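Local atomic coordinates of flagellar regulatory protein C (Vibrio cholerae, PDB entry 4QHS), a protein that probably activates sigma-54-dependent transcription of flagellar genes, using a heptameric AAA+ domain that binds and hydrolyses ATP. Residues Gly67-Ile72 with Thr112-Glu117; Asp38-Ile43 with Val151-Thr156; Gly88-Ala93 with Leu141-Ser146; Met81-Leu86 with Leu123-Lys128; Pro186-Arg191 with Gly232-Leu237. One frame throughout, in Å; residues are numbered along the deposited sequence.

Interaction 1: residues Gly67-Ile72 with Thr112-Glu117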
# COMPACT_ATOMS: atom_id res chain seq x y z
N GLY A 67 25.73 45.20 -0.10
CA GLY A 67 25.03 44.25 -0.94
C GLY A 67 23.83 43.62 -0.27
O GLY A 67 23.54 43.90 0.89
N PRO A 68 23.13 42.74 -0.99
CA PRO A 68 21.88 42.13 -0.54
C PRO A 68 22.07 41.20 0.64
O PRO A 68 22.97 40.36 0.64
CB PRO A 68 21.41 41.32 -1.76
CG PRO A 68 22.27 41.75 -2.89
CD PRO A 68 23.56 42.21 -2.29
N PHE A 69 21.18 41.29 1.61
CA PHE A 69 21.11 40.34 2.68
C PHE A 69 19.82 39.60 2.57
O PHE A 69 18.78 40.18 2.66
CB PHE A 69 21.15 41.04 4.01
CG PHE A 69 21.18 40.13 5.15
CD1 PHE A 69 22.35 39.62 5.60
CD2 PHE A 69 20.04 39.78 5.78
CE1 PHE A 69 22.38 38.79 6.65
CE2 PHE A 69 20.07 38.94 6.83
CZ PHE A 69 21.25 38.44 7.26
N ILE A 70 19.89 38.30 2.42
CA ILE A 70 18.74 37.48 2.06
C ILE A 70 18.60 36.34 3.07
O ILE A 70 19.55 35.60 3.32
CB ILE A 70 18.88 36.89 0.63
CG1 ILE A 70 19.15 37.99 -0.40
CG2 ILE A 70 17.66 36.05 0.26
CD1 ILE A 70 17.99 38.96 -0.62
N ALA A 71 17.41 36.19 3.64
CA ALA A 71 17.20 35.20 4.69
C ALA A 71 16.04 34.25 4.34
O ALA A 71 14.96 34.70 3.96
CB ALA A 71 16.93 35.90 6.04
N ILE A 72 16.27 32.95 4.47
CA ILE A 72 15.19 31.97 4.35
C ILE A 72 15.18 31.03 5.56
O ILE A 72 16.23 30.62 6.06
CB ILE A 72 15.30 31.15 3.04
CG1 ILE A 72 14.29 30.01 3.02
CG2 ILE A 72 16.71 30.60 2.86
CD1 ILE A 72 14.03 29.44 1.63
N THR A 112 24.87 38.36 0.80
CA THR A 112 24.90 37.31 1.82
C THR A 112 23.57 36.59 1.91
O THR A 112 22.50 37.21 1.82
CB THR A 112 25.23 37.89 3.22
OG1 THR A 112 26.53 38.47 3.19
CG2 THR A 112 25.21 36.81 4.28
N ILE A 113 23.61 35.28 2.05
CA ILE A 113 22.40 34.53 2.30
C ILE A 113 22.47 33.86 3.65
O ILE A 113 23.49 33.36 4.03
CB ILE A 113 22.09 33.53 1.18
CG1 ILE A 113 20.71 32.92 1.37
CG2 ILE A 113 23.07 32.45 1.16
CD1 ILE A 113 20.15 32.30 0.16
N LEU A 114 21.37 33.90 4.37
CA LEU A 114 21.24 33.24 5.63
C LEU A 114 20.32 32.05 5.51
O LEU A 114 19.19 32.18 5.16
CB LEU A 114 20.69 34.19 6.68
CG LEU A 114 20.13 33.55 7.94
CD1 LEU A 114 21.16 32.74 8.63
CD2 LEU A 114 19.66 34.60 8.82
N LEU A 115 20.84 30.88 5.79
CA LEU A 115 20.05 29.69 5.75
C LEU A 115 19.72 29.27 7.15
O LEU A 115 20.46 28.57 7.77
CB LEU A 115 20.77 28.59 5.03
CG LEU A 115 21.29 28.94 3.67
CD1 LEU A 115 22.24 27.91 3.29
CD2 LEU A 115 20.20 29.00 2.69
N ASP A 116 18.58 29.72 7.64
CA ASP A 116 18.16 29.53 8.99
C ASP A 116 17.62 28.15 9.16
O ASP A 116 16.88 27.68 8.36
CB ASP A 116 17.08 30.53 9.30
CG ASP A 116 17.29 31.24 10.58
OD1 ASP A 116 17.90 30.70 11.49
OD2 ASP A 116 16.80 32.36 10.69
N GLU A 117 18.03 27.49 10.22
CA GLU A 117 17.56 26.16 10.54
C GLU A 117 17.82 25.15 9.43
O GLU A 117 16.92 24.56 8.91
CB GLU A 117 16.09 26.22 10.91
CG GLU A 117 15.81 26.91 12.21
CD GLU A 117 16.61 26.32 13.34
OE1 GLU A 117 17.23 27.07 14.09
OE2 GLU A 117 16.63 25.09 13.45

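Interaction 2: residues Asp38-Ile43 with Val151-Thr156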
# COMPACT_ATOMS: atom_id res chain seq x y z
N ASP A 38 35.31 35.74 3.87
CA ASP A 38 34.24 35.22 3.06
C ASP A 38 33.79 33.85 3.51
O ASP A 38 32.99 33.23 2.86
CB ASP A 38 34.68 35.14 1.61
CG ASP A 38 34.14 36.27 0.76
OD1 ASP A 38 33.30 37.04 1.22
OD2 ASP A 38 34.58 36.39 -0.38
N ALA A 39 34.29 33.39 4.63
CA ALA A 39 34.01 32.06 5.11
C ALA A 39 32.56 31.82 5.49
O ALA A 39 31.88 32.72 5.90
CB ALA A 39 34.87 31.75 6.27
N ASN A 40 32.13 30.58 5.37
CA ASN A 40 30.83 30.17 5.81
C ASN A 40 30.78 30.20 7.29
O ASN A 40 31.71 29.83 7.94
CB ASN A 40 30.52 28.77 5.36
CG ASN A 40 30.45 28.63 3.90
OD1 ASN A 40 30.04 29.50 3.19
ND2 ASN A 40 30.84 27.50 3.45
N VAL A 41 29.67 30.64 7.83
CA VAL A 41 29.50 30.76 9.28
C VAL A 41 28.27 30.00 9.76
O VAL A 41 27.15 30.24 9.28
CB VAL A 41 29.35 32.22 9.73
CG1 VAL A 41 29.15 32.25 11.23
CG2 VAL A 41 30.55 33.05 9.29
N MET A 42 28.49 29.08 10.69
CA MET A 42 27.40 28.33 11.31
C MET A 42 27.08 28.91 12.69
O MET A 42 27.95 28.95 13.56
CB MET A 42 27.77 26.86 11.43
CG MET A 42 26.68 26.01 12.09
SD MET A 42 25.18 25.85 11.10
CE MET A 42 25.91 25.13 9.63
N ILE A 43 25.85 29.35 12.90
CA ILE A 43 25.46 29.85 14.22
C ILE A 43 24.58 28.84 14.95
O ILE A 43 23.41 28.58 14.57
CB ILE A 43 24.70 31.18 14.12
CG1 ILE A 43 25.41 32.15 13.16
CG2 ILE A 43 24.54 31.79 15.52
CD1 ILE A 43 24.61 33.40 12.88
N VAL A 151 28.33 34.69 -3.47
CA VAL A 151 27.43 34.79 -2.33
C VAL A 151 28.06 34.22 -1.04
O VAL A 151 28.58 33.11 -1.03
CB VAL A 151 26.08 34.05 -2.61
CG1 VAL A 151 25.18 34.05 -1.37
CG2 VAL A 151 25.35 34.66 -3.80
N ARG A 152 28.01 35.00 0.03
CA ARG A 152 28.51 34.59 1.33
C ARG A 152 27.40 33.84 2.04
O ARG A 152 26.25 34.29 2.10
CB ARG A 152 28.95 35.81 2.15
CG ARG A 152 30.00 35.53 3.22
CD ARG A 152 29.43 35.48 4.62
NE ARG A 152 30.46 35.11 5.60
CZ ARG A 152 31.24 35.97 6.25
NH1 ARG A 152 31.11 37.28 6.05
NH2 ARG A 152 32.16 35.53 7.11
N VAL A 153 27.74 32.69 2.60
CA VAL A 153 26.75 31.86 3.26
C VAL A 153 26.85 31.92 4.78
O VAL A 153 27.91 31.71 5.36
CB VAL A 153 26.86 30.40 2.82
CG1 VAL A 153 26.00 29.53 3.69
CG2 VAL A 153 26.46 30.27 1.36
N LEU A 154 25.72 32.23 5.40
CA LEU A 154 25.54 32.08 6.82
C LEU A 154 24.47 31.02 7.02
O LEU A 154 23.53 30.94 6.24
CB LEU A 154 25.12 33.41 7.48
CG LEU A 154 25.91 34.69 7.20
CD1 LEU A 154 25.28 35.83 7.96
CD2 LEU A 154 27.36 34.56 7.58
N ALA A 155 24.64 30.20 8.06
CA ALA A 155 23.63 29.20 8.43
C ALA A 155 23.41 29.17 9.93
O ALA A 155 24.26 29.61 10.70
CB ALA A 155 24.05 27.83 7.95
N THR A 156 22.26 28.64 10.34
CA THR A 156 21.98 28.33 11.74
C THR A 156 21.39 26.95 11.91
O THR A 156 20.74 26.41 11.01
CB THR A 156 20.99 29.32 12.38
OG1 THR A 156 19.67 29.03 11.93
CG2 THR A 156 21.35 30.77 12.02

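Interaction 3: residues Gly88-Ala93 with Leu141-Ser146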
# COMPACT_ATOMS: atom_id res chain seq x y z
N GLY A 88 15.04 28.26 -7.19
CA GLY A 88 14.23 28.86 -8.23
C GLY A 88 13.86 27.76 -9.20
O GLY A 88 14.30 26.62 -9.06
N TYR A 89 13.07 28.10 -10.21
CA TYR A 89 12.56 27.11 -11.14
C TYR A 89 12.13 27.74 -12.44
O TYR A 89 11.94 28.96 -12.54
CB TYR A 89 11.39 26.35 -10.51
CG TYR A 89 10.32 27.24 -9.91
CD1 TYR A 89 10.43 27.69 -8.59
CD2 TYR A 89 9.21 27.64 -10.65
CE1 TYR A 89 9.46 28.51 -8.03
CE2 TYR A 89 8.24 28.46 -10.10
CZ TYR A 89 8.37 28.89 -8.79
OH TYR A 89 7.40 29.70 -8.22
N GLU A 90 11.98 26.90 -13.45
CA GLU A 90 11.44 27.32 -14.72
C GLU A 90 9.99 26.88 -14.80
O GLU A 90 9.56 25.99 -14.06
CB GLU A 90 12.28 26.76 -15.87
CG GLU A 90 13.73 27.28 -15.84
CD GLU A 90 13.84 28.78 -16.16
OE1 GLU A 90 12.98 29.31 -16.89
OE2 GLU A 90 14.79 29.42 -15.67
N LYS A 91 9.23 27.54 -15.67
CA LYS A 91 7.82 27.23 -15.82
C LYS A 91 7.72 25.74 -16.12
O LYS A 91 8.48 25.22 -16.93
CB LYS A 91 7.20 28.08 -16.94
CG LYS A 91 5.71 27.87 -17.13
CD LYS A 91 5.13 28.81 -18.19
CE LYS A 91 3.61 28.61 -18.33
NZ LYS A 91 3.00 29.42 -19.42
N GLY A 92 6.82 25.05 -15.42
CA GLY A 92 6.61 23.63 -15.63
C GLY A 92 7.55 22.70 -14.88
O GLY A 92 7.45 21.49 -15.04
N ALA A 93 8.44 23.20 -14.04
CA ALA A 93 9.40 22.34 -13.37
C ALA A 93 8.75 21.33 -12.45
O ALA A 93 9.22 20.24 -12.30
CB ALA A 93 10.41 23.13 -12.64
N LEU A 141 15.33 24.81 -10.83
CA LEU A 141 14.60 23.57 -11.06
C LEU A 141 14.07 23.55 -12.48
O LEU A 141 13.51 24.54 -12.96
CB LEU A 141 13.45 23.40 -10.06
CG LEU A 141 13.74 23.17 -8.57
CD1 LEU A 141 12.44 22.93 -7.82
CD2 LEU A 141 14.68 22.01 -8.36
N GLY A 142 14.26 22.42 -13.16
CA GLY A 142 13.76 22.23 -14.51
C GLY A 142 14.55 23.02 -15.53
O GLY A 142 14.01 23.43 -16.55
N SER A 143 15.83 23.24 -15.25
CA SER A 143 16.73 23.92 -16.18
C SER A 143 18.12 23.31 -16.10
O SER A 143 18.50 22.76 -15.08
CB SER A 143 16.80 25.42 -15.88
OG SER A 143 17.98 26.00 -16.42
N ARG A 144 18.90 23.40 -17.15
CA ARG A 144 20.26 22.95 -17.00
C ARG A 144 21.25 24.07 -17.22
O ARG A 144 22.42 23.83 -17.35
CB ARG A 144 20.54 21.70 -17.83
CG ARG A 144 19.38 20.70 -17.87
CD ARG A 144 19.59 19.42 -17.01
NE ARG A 144 18.62 18.35 -17.29
CZ ARG A 144 18.28 17.38 -16.45
NH1 ARG A 144 18.81 17.30 -15.25
NH2 ARG A 144 17.40 16.46 -16.80
N LYS A 145 20.78 25.30 -17.20
CA LYS A 145 21.69 26.43 -17.21
C LYS A 145 22.17 26.72 -15.80
O LYS A 145 21.37 26.85 -14.87
CB LYS A 145 21.03 27.66 -17.82
CG LYS A 145 22.02 28.71 -18.24
CD LYS A 145 21.42 29.60 -19.30
CE LYS A 145 20.26 30.38 -18.74
NZ LYS A 145 20.73 31.27 -17.65
N SER A 146 23.48 26.78 -15.61
CA SER A 146 24.00 27.15 -14.30
C SER A 146 24.30 28.65 -14.25
O SER A 146 24.92 29.21 -15.15
CB SER A 146 25.25 26.33 -13.96
OG SER A 146 26.33 26.68 -14.80

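Interaction 4: residues Met81-Leu86 with Leu123-Lys128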
# COMPACT_ATOMS: atom_id res chain seq x y z
N MET A 81 7.97 23.84 -0.47
CA MET A 81 8.50 24.75 -1.48
C MET A 81 9.93 25.16 -1.24
O MET A 81 10.47 25.97 -1.99
CB MET A 81 7.63 26.01 -1.57
CG MET A 81 6.30 25.73 -2.22
SD MET A 81 6.54 25.40 -3.99
CE MET A 81 7.09 27.02 -4.54
N LEU A 82 10.55 24.58 -0.20
CA LEU A 82 11.89 25.01 0.22
C LEU A 82 12.90 24.93 -0.92
O LEU A 82 13.61 25.89 -1.18
CB LEU A 82 12.40 24.16 1.38
CG LEU A 82 13.87 24.35 1.79
CD1 LEU A 82 14.17 25.82 2.13
CD2 LEU A 82 14.24 23.44 2.98
N GLU A 83 12.95 23.78 -1.58
CA GLU A 83 13.87 23.57 -2.69
C GLU A 83 13.58 24.54 -3.84
O GLU A 83 14.50 25.12 -4.43
CB GLU A 83 13.80 22.12 -3.17
CG GLU A 83 14.65 21.81 -4.37
CD GLU A 83 14.78 20.32 -4.59
OE1 GLU A 83 14.96 19.58 -3.59
OE2 GLU A 83 14.70 19.87 -5.75
N ALA A 84 12.30 24.74 -4.15
CA ALA A 84 11.96 25.67 -5.23
C ALA A 84 12.35 27.11 -4.87
O ALA A 84 12.83 27.87 -5.72
CB ALA A 84 10.49 25.59 -5.55
N THR A 85 12.14 27.48 -3.61
CA THR A 85 12.47 28.83 -3.18
C THR A 85 13.98 29.06 -3.21
O THR A 85 14.45 30.08 -3.71
CB THR A 85 11.95 29.10 -1.78
OG1 THR A 85 12.48 28.10 -0.91
CG2 THR A 85 10.46 28.97 -1.76
N LEU A 86 14.73 28.09 -2.72
CA LEU A 86 16.20 28.20 -2.70
C LEU A 86 16.83 28.31 -4.09
O LEU A 86 17.66 29.19 -4.34
CB LEU A 86 16.80 26.99 -1.97
CG LEU A 86 17.16 27.25 -0.51
CD1 LEU A 86 17.68 25.98 0.16
CD2 LEU A 86 18.17 28.41 -0.38
N LEU A 123 18.28 15.02 2.67
CA LEU A 123 19.58 14.62 2.15
C LEU A 123 19.79 15.00 0.67
O LEU A 123 20.86 15.45 0.28
CB LEU A 123 19.75 13.11 2.35
CG LEU A 123 20.00 12.69 3.80
CD1 LEU A 123 20.07 11.15 3.95
CD2 LEU A 123 21.26 13.33 4.32
N ASN A 124 18.75 14.83 -0.15
CA ASN A 124 18.82 15.25 -1.54
C ASN A 124 19.13 16.74 -1.67
O ASN A 124 19.98 17.17 -2.45
CB ASN A 124 17.52 14.93 -2.26
CG ASN A 124 17.61 15.19 -3.75
OD1 ASN A 124 18.32 14.49 -4.46
ND2 ASN A 124 16.88 16.20 -4.22
N LEU A 125 18.41 17.53 -0.90
CA LEU A 125 18.59 18.94 -0.86
C LEU A 125 19.99 19.28 -0.45
O LEU A 125 20.58 20.16 -0.98
CB LEU A 125 17.62 19.53 0.11
CG LEU A 125 16.81 20.70 -0.38
CD1 LEU A 125 16.20 21.43 0.76
CD2 LEU A 125 17.67 21.62 -1.17
N GLN A 126 20.49 18.57 0.53
CA GLN A 126 21.84 18.82 1.03
C GLN A 126 22.89 18.58 -0.05
O GLN A 126 23.85 19.34 -0.15
CB GLN A 126 22.16 17.93 2.22
CG GLN A 126 21.38 18.22 3.47
CD GLN A 126 21.70 17.20 4.54
OE1 GLN A 126 22.85 16.79 4.68
NE2 GLN A 126 20.69 16.75 5.27
N ALA A 127 22.72 17.50 -0.80
CA ALA A 127 23.60 17.22 -1.93
C ALA A 127 23.53 18.36 -2.95
O ALA A 127 24.54 18.74 -3.52
CB ALA A 127 23.24 15.88 -2.59
N LYS A 128 22.36 18.93 -3.16
CA LYS A 128 22.27 20.05 -4.06
C LYS A 128 23.02 21.26 -3.51
O LYS A 128 23.70 21.94 -4.23
CB LYS A 128 20.83 20.43 -4.36
CG LYS A 128 19.97 19.38 -4.98
CD LYS A 128 19.43 19.87 -6.27
CE LYS A 128 17.94 19.74 -6.38
NZ LYS A 128 17.53 19.55 -7.79

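Interaction 5: residues Pro186-Arg191 with Gly232-Leu237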
# COMPACT_ATOMS: atom_id res chain seq x y z
N PRO A 186 24.81 30.96 23.26
CA PRO A 186 24.22 30.27 24.40
C PRO A 186 22.80 30.69 24.78
O PRO A 186 22.29 31.69 24.38
CB PRO A 186 25.16 30.65 25.52
CG PRO A 186 25.59 32.01 25.16
CD PRO A 186 25.49 32.18 23.69
N ALA A 187 22.17 29.85 25.57
CA ALA A 187 20.83 30.11 26.00
C ALA A 187 20.82 31.22 27.01
O ALA A 187 21.81 31.45 27.66
CB ALA A 187 20.24 28.88 26.57
N LEU A 188 19.71 31.91 27.13
CA LEU A 188 19.58 33.07 27.99
C LEU A 188 20.04 32.87 29.42
O LEU A 188 20.65 33.73 29.99
CB LEU A 188 18.14 33.53 27.99
CG LEU A 188 17.91 35.02 27.95
CD1 LEU A 188 19.06 35.61 27.26
CD2 LEU A 188 16.64 35.33 27.24
N CYS A 189 19.74 31.74 30.01
CA CYS A 189 20.07 31.51 31.38
C CYS A 189 21.56 31.37 31.56
O CYS A 189 22.06 31.31 32.66
CB CYS A 189 19.38 30.27 31.91
SG CYS A 189 20.01 28.76 31.27
N GLU A 190 22.27 31.30 30.45
CA GLU A 190 23.70 31.12 30.49
C GLU A 190 24.36 32.44 30.21
O GLU A 190 25.56 32.52 30.07
CB GLU A 190 24.13 30.06 29.49
CG GLU A 190 23.54 28.72 29.79
CD GLU A 190 24.13 27.61 28.97
OE1 GLU A 190 25.29 27.72 28.58
OE2 GLU A 190 23.44 26.61 28.73
N ARG A 191 23.57 33.49 30.12
CA ARG A 191 24.12 34.81 29.96
C ARG A 191 23.22 35.83 30.60
O ARG A 191 22.79 36.77 29.98
CB ARG A 191 24.32 35.11 28.50
CG ARG A 191 23.20 34.69 27.62
CD ARG A 191 23.39 35.26 26.27
NE ARG A 191 22.33 34.86 25.38
CZ ARG A 191 21.70 35.69 24.57
NH1 ARG A 191 22.01 36.96 24.54
NH2 ARG A 191 20.74 35.23 23.80
N GLY A 232 12.20 29.38 27.32
CA GLY A 232 11.97 29.76 25.96
C GLY A 232 12.85 30.86 25.44
O GLY A 232 12.56 31.46 24.43
N ASN A 233 13.92 31.13 26.14
CA ASN A 233 14.85 32.16 25.73
C ASN A 233 14.25 33.48 25.31
O ASN A 233 13.36 33.97 25.95
CB ASN A 233 15.78 31.62 24.68
CG ASN A 233 16.71 30.61 25.23
OD1 ASN A 233 17.68 30.96 25.87
ND2 ASN A 233 16.42 29.36 25.03
N VAL A 234 14.78 34.07 24.26
CA VAL A 234 14.39 35.40 23.87
C VAL A 234 12.95 35.53 23.46
O VAL A 234 12.33 36.53 23.68
CB VAL A 234 15.28 35.90 22.75
CG1 VAL A 234 14.90 37.27 22.36
CG2 VAL A 234 16.67 35.90 23.22
N ARG A 235 12.38 34.50 22.88
CA ARG A 235 11.01 34.57 22.45
C ARG A 235 10.08 34.62 23.62
O ARG A 235 9.05 35.22 23.54
CB ARG A 235 10.65 33.37 21.59
CG ARG A 235 11.24 33.41 20.24
CD ARG A 235 10.43 32.63 19.28
NE ARG A 235 10.63 31.22 19.46
CZ ARG A 235 11.11 30.41 18.54
NH1 ARG A 235 11.46 30.88 17.36
NH2 ARG A 235 11.25 29.14 18.79
N GLU A 236 10.46 33.96 24.69
CA GLU A 236 9.68 33.95 25.89
C GLU A 236 9.78 35.32 26.50
O GLU A 236 8.82 35.83 26.97
CB GLU A 236 10.16 32.89 26.85
CG GLU A 236 9.34 32.77 28.08
CD GLU A 236 9.73 31.61 28.96
OE1 GLU A 236 10.85 31.13 28.90
OE2 GLU A 236 8.90 31.15 29.74
N LEU A 237 10.95 35.90 26.45
CA LEU A 237 11.18 37.19 27.07
C LEU A 237 10.37 38.22 26.35
O LEU A 237 9.75 39.06 26.95
CB LEU A 237 12.65 37.55 27.07
CG LEU A 237 13.02 38.94 27.54
CD1 LEU A 237 12.65 39.08 28.97
CD2 LEU A 237 14.47 39.17 27.40

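Interaction 1: residues Gly67-Ile72 with Thr112-Glu117
F69-I72 and T112-D116 are neighbouring parallel strands in the central sheet of the AAA+ fold, whose strand order is 5-1-4-3-2. T112-E117 has the sequence of a Walker B motif, a run of hydrophobic residues ending in D-E. The strand axes approach to 4.6 Å and diverge by 16°; strand 69-73 is the outermost of this sheet within the chain.

Backbone bonding forms a ladder of five rungs. T112 N gives to P68 O at 2.8 Å, I70 N to T112 O, L114 N to I70 O at 2.7 Å, I72 N to L114 O and D116 N to I72 O, so I70, I72, T112 and L114 each use both N and O. I70 O also receives the CA-H of I113, its CA lying 3.2 Å from that oxygen.

Apolar contacts fall on two faces. On one, the F69 ring (CG anti to the backbone N, chi1 -176°) reaches across the neighbouring strand: CD1 lies 4.1 Å from T112 CB, CZ 4.3 Å from L114 CB, both carbons oblique to the ring. A71 CB rests on L114 CD2 just beyond. On the other face, I72 CG2 packs against L115 CD2 at 3.8 Å, and I70 and I113 meet more loosely.

The polar ends of T112 and D116 find their partners outside the two strands. T112 OG1 bonds to H59 ND1, and the same imidazole makes an edge-to-face contact with the F69 ring. At the Walker B end, T156 OG1 in the next strand is bonded by both D116 OD1 and E117 N.

Interaction 2: residues Asp38-Ile43 with Val151-Thr156
V41-I43 and R152-T156 run parallel, their axes 4.5 Å apart at the closest and 21° divergent. Three backbone bonds join them: V41 N to V153 O at 3.2 Å, A155 N to V41 O, and I43 N to A155 O at 2.7 Å. V153 O also takes the CA-H of N40.

Ahead of strand 41-43, where the ladder has not begun, the R152 side chain takes its place. Its chain bends at chi2 (-104°), which carries the guanidinium up to the 38-40 loop; there NE donates to A39 O at 2.8 Å, the oxygen lying 18° out of the guanidinium plane, and NH2 adds a weak bond to the same oxygen. NH2 also reaches V34 O, near the C-terminal end of helix 23-35, so the buried cation is held by main-chain carbonyls. V41 CG2 touches NH2 obliquely.

V41 and L154 lie side by side and point the same way, V41 CB 3.7 Å from L154 CD2. The M42 chain folds at both chi2 and chi3, setting CE 3.7 Å from A155 CB on the reverse face. N40 OD1 presses against V153 CB at 3.3 Å, while its ND2 bonds to R177 O.

The pair lies in the middle of the AAA+ sheet and leads into the P-loop, whose K51 NZ bonds to I43 O. Strand 112-116 flanks it beyond R152-T156, and strand 182-184 beyond V41-I43. Helix 51-61 covers the I43 and L154 face, and L133 of helix 123-135 touches N40 and V153.

Interaction 3: residues Gly88-Ala93 with Leu141-Ser146
Y89 and L141 meet through their CB atoms, 3.6 Å apart, and then part. The Y89 CG sits between its own backbone N and carbonyl carbon (chi1 50°), which turns the phenol away from L141 and towards F94, where the rings stack edge-to-face. Thus L141 sees the root of the tyrosine rather than its ring, while Y89 OH makes a weak bond to R144 of a third subunit.

A93 comes at L141 from another direction: its CB lies 3.4 Å from L141 O and 4.0 Å from L141 CB. The type II turn E90-A93, closed by A93 N to E90 O, brings the alanine back there. E90 reaches further along 141-146, CG on S143 CB at 3.6 Å, before its chain bends at chi2 and the carboxylate forms a salt bridge with R140. S143 OG in turn accepts from K145 N in an ST turn.

Between these side chains two backbone bonds make a single bridge. L141 N donates to G88 O at 2.7 Å and E90 N to L141 O at 2.9 Å. G142, with positive phi, lets the chain turn past A93.

In sequence, G92-A93 opens the GAFTGA motif, the loop by which activators of this family engage sigma-54. The contact joins the base of that loop to the turn between strands 137-139 and 146-148. Helix 82-87 lies beneath, A84 touching Y89 and L141, and strand 101-102 pairs with Y89.

Interaction 4: residues Met81-Leu86 with Leu123-Lys128
E83 reaches towards K128 with CG anti to its backbone N (chi1 176°) and an extended chain beyond, whereas the K128 chain is bent at chi2 and chi3 so that it crosses the glutamate at about a right angle. E83 OE2 thereby comes 3.5 Å from K128 NZ, a long salt bridge, and 3.3 Å from K128 CE. The other oxygen, OE1, faces L125, 3.9 Å from its CG, as the two chains slide past each other in opposite directions.

Beside this, L82 and L125 supply the apolar part, L82 CD2 against L125 CD1 at 3.6 Å. The axes of 82-86 and 123-128 come no closer than 11.4 Å and are nearly parallel (13°), so it is side-chain reach that joins them. Both helices follow strands of the AAA+ sheet: helix 82-87 comes after strand 69-73, helix 123-135 after strand 112-116.

The stronger partner of K128 NZ is D79 of a neighbouring subunit, whose backbone N is also bonded by N124 OD1. The lysine is therefore placed between carboxylates of two subunits, and its charge probably helps E83 and that D79 to lie near each other at the heptamer interface.

Interaction 5: residues Pro186-Arg191 with Gly232-Leu237
L188 and N233 are nearest in the backbone, CA atoms 5.3 Å apart, where a 3-10 segment at 188-190 meets the N-terminal part of helix 233-247.

The main tie is a side-chain to main-chain bond. N233 OD1 accepts L188 N at 2.6 Å, almost straight (172°), with the donor lying close to the line of the amide C=O. The torsion chi1 of -70° sets CG anti to the carbonyl carbon and directs the amide at the 187-188 backbone; A187 CB also lies 3.4 Å from OD1, so the oxygen is seated between the two residues.

L188 packs with its two branches on different partners. CD2 runs over the start of the 233-237 segment, 3.7 Å from V234 N and 4.1 Å from V234 CG2, with L237 CD2 a looser neighbour. CD1 sits 3.7 Å above the centre of the R191 guanidinium, covering one of its faces. That guanidinium is turned back along its own segment, where NE makes a weak bond to P186 O and NH1 forms a salt bridge with D194.

Within 232-237, E236 OE1 takes G232 N at 2.7 Å, tying that residue to the helix. N233-L237 belongs to the GNVREL sequence, the sensor II motif of this family; the R235 side chain forms a salt bridge with E172 of a neighbouring subunit, and the R235 backbone bonds to G48 of the P-loop.

One short, straight hydrogen bond to a side-chain amide oxygen, amid aliphatic carbon, thus fastens the linker to the lid helix, probably fixing how that helix, with R235, sits against the nucleotide-binding domain.

How the interactions relate
From the N terminus, 38-43 opens the longest loop, which interaction 2 closes at 151-156. Interactions 1, 3 and 4 are all nested inside it, and they cross one another: 67-72, 81-86 and 88-93 come in the same order as their partners 112-117, 123-128 and 141-146. Interactions 1 and 2 share the central sheet through adjacent strands 112-116 and 152-157. Interaction 4 packs against interaction 1 where L86 meets L115, and interaction 3 against interaction 4 where L141 meets the E83 and K128 side chains, forming a path from sheet to GAFTGA loop. Interaction 5 follows in series, about 42 Å between centres from interaction 3, and ties the linker to the lid domain.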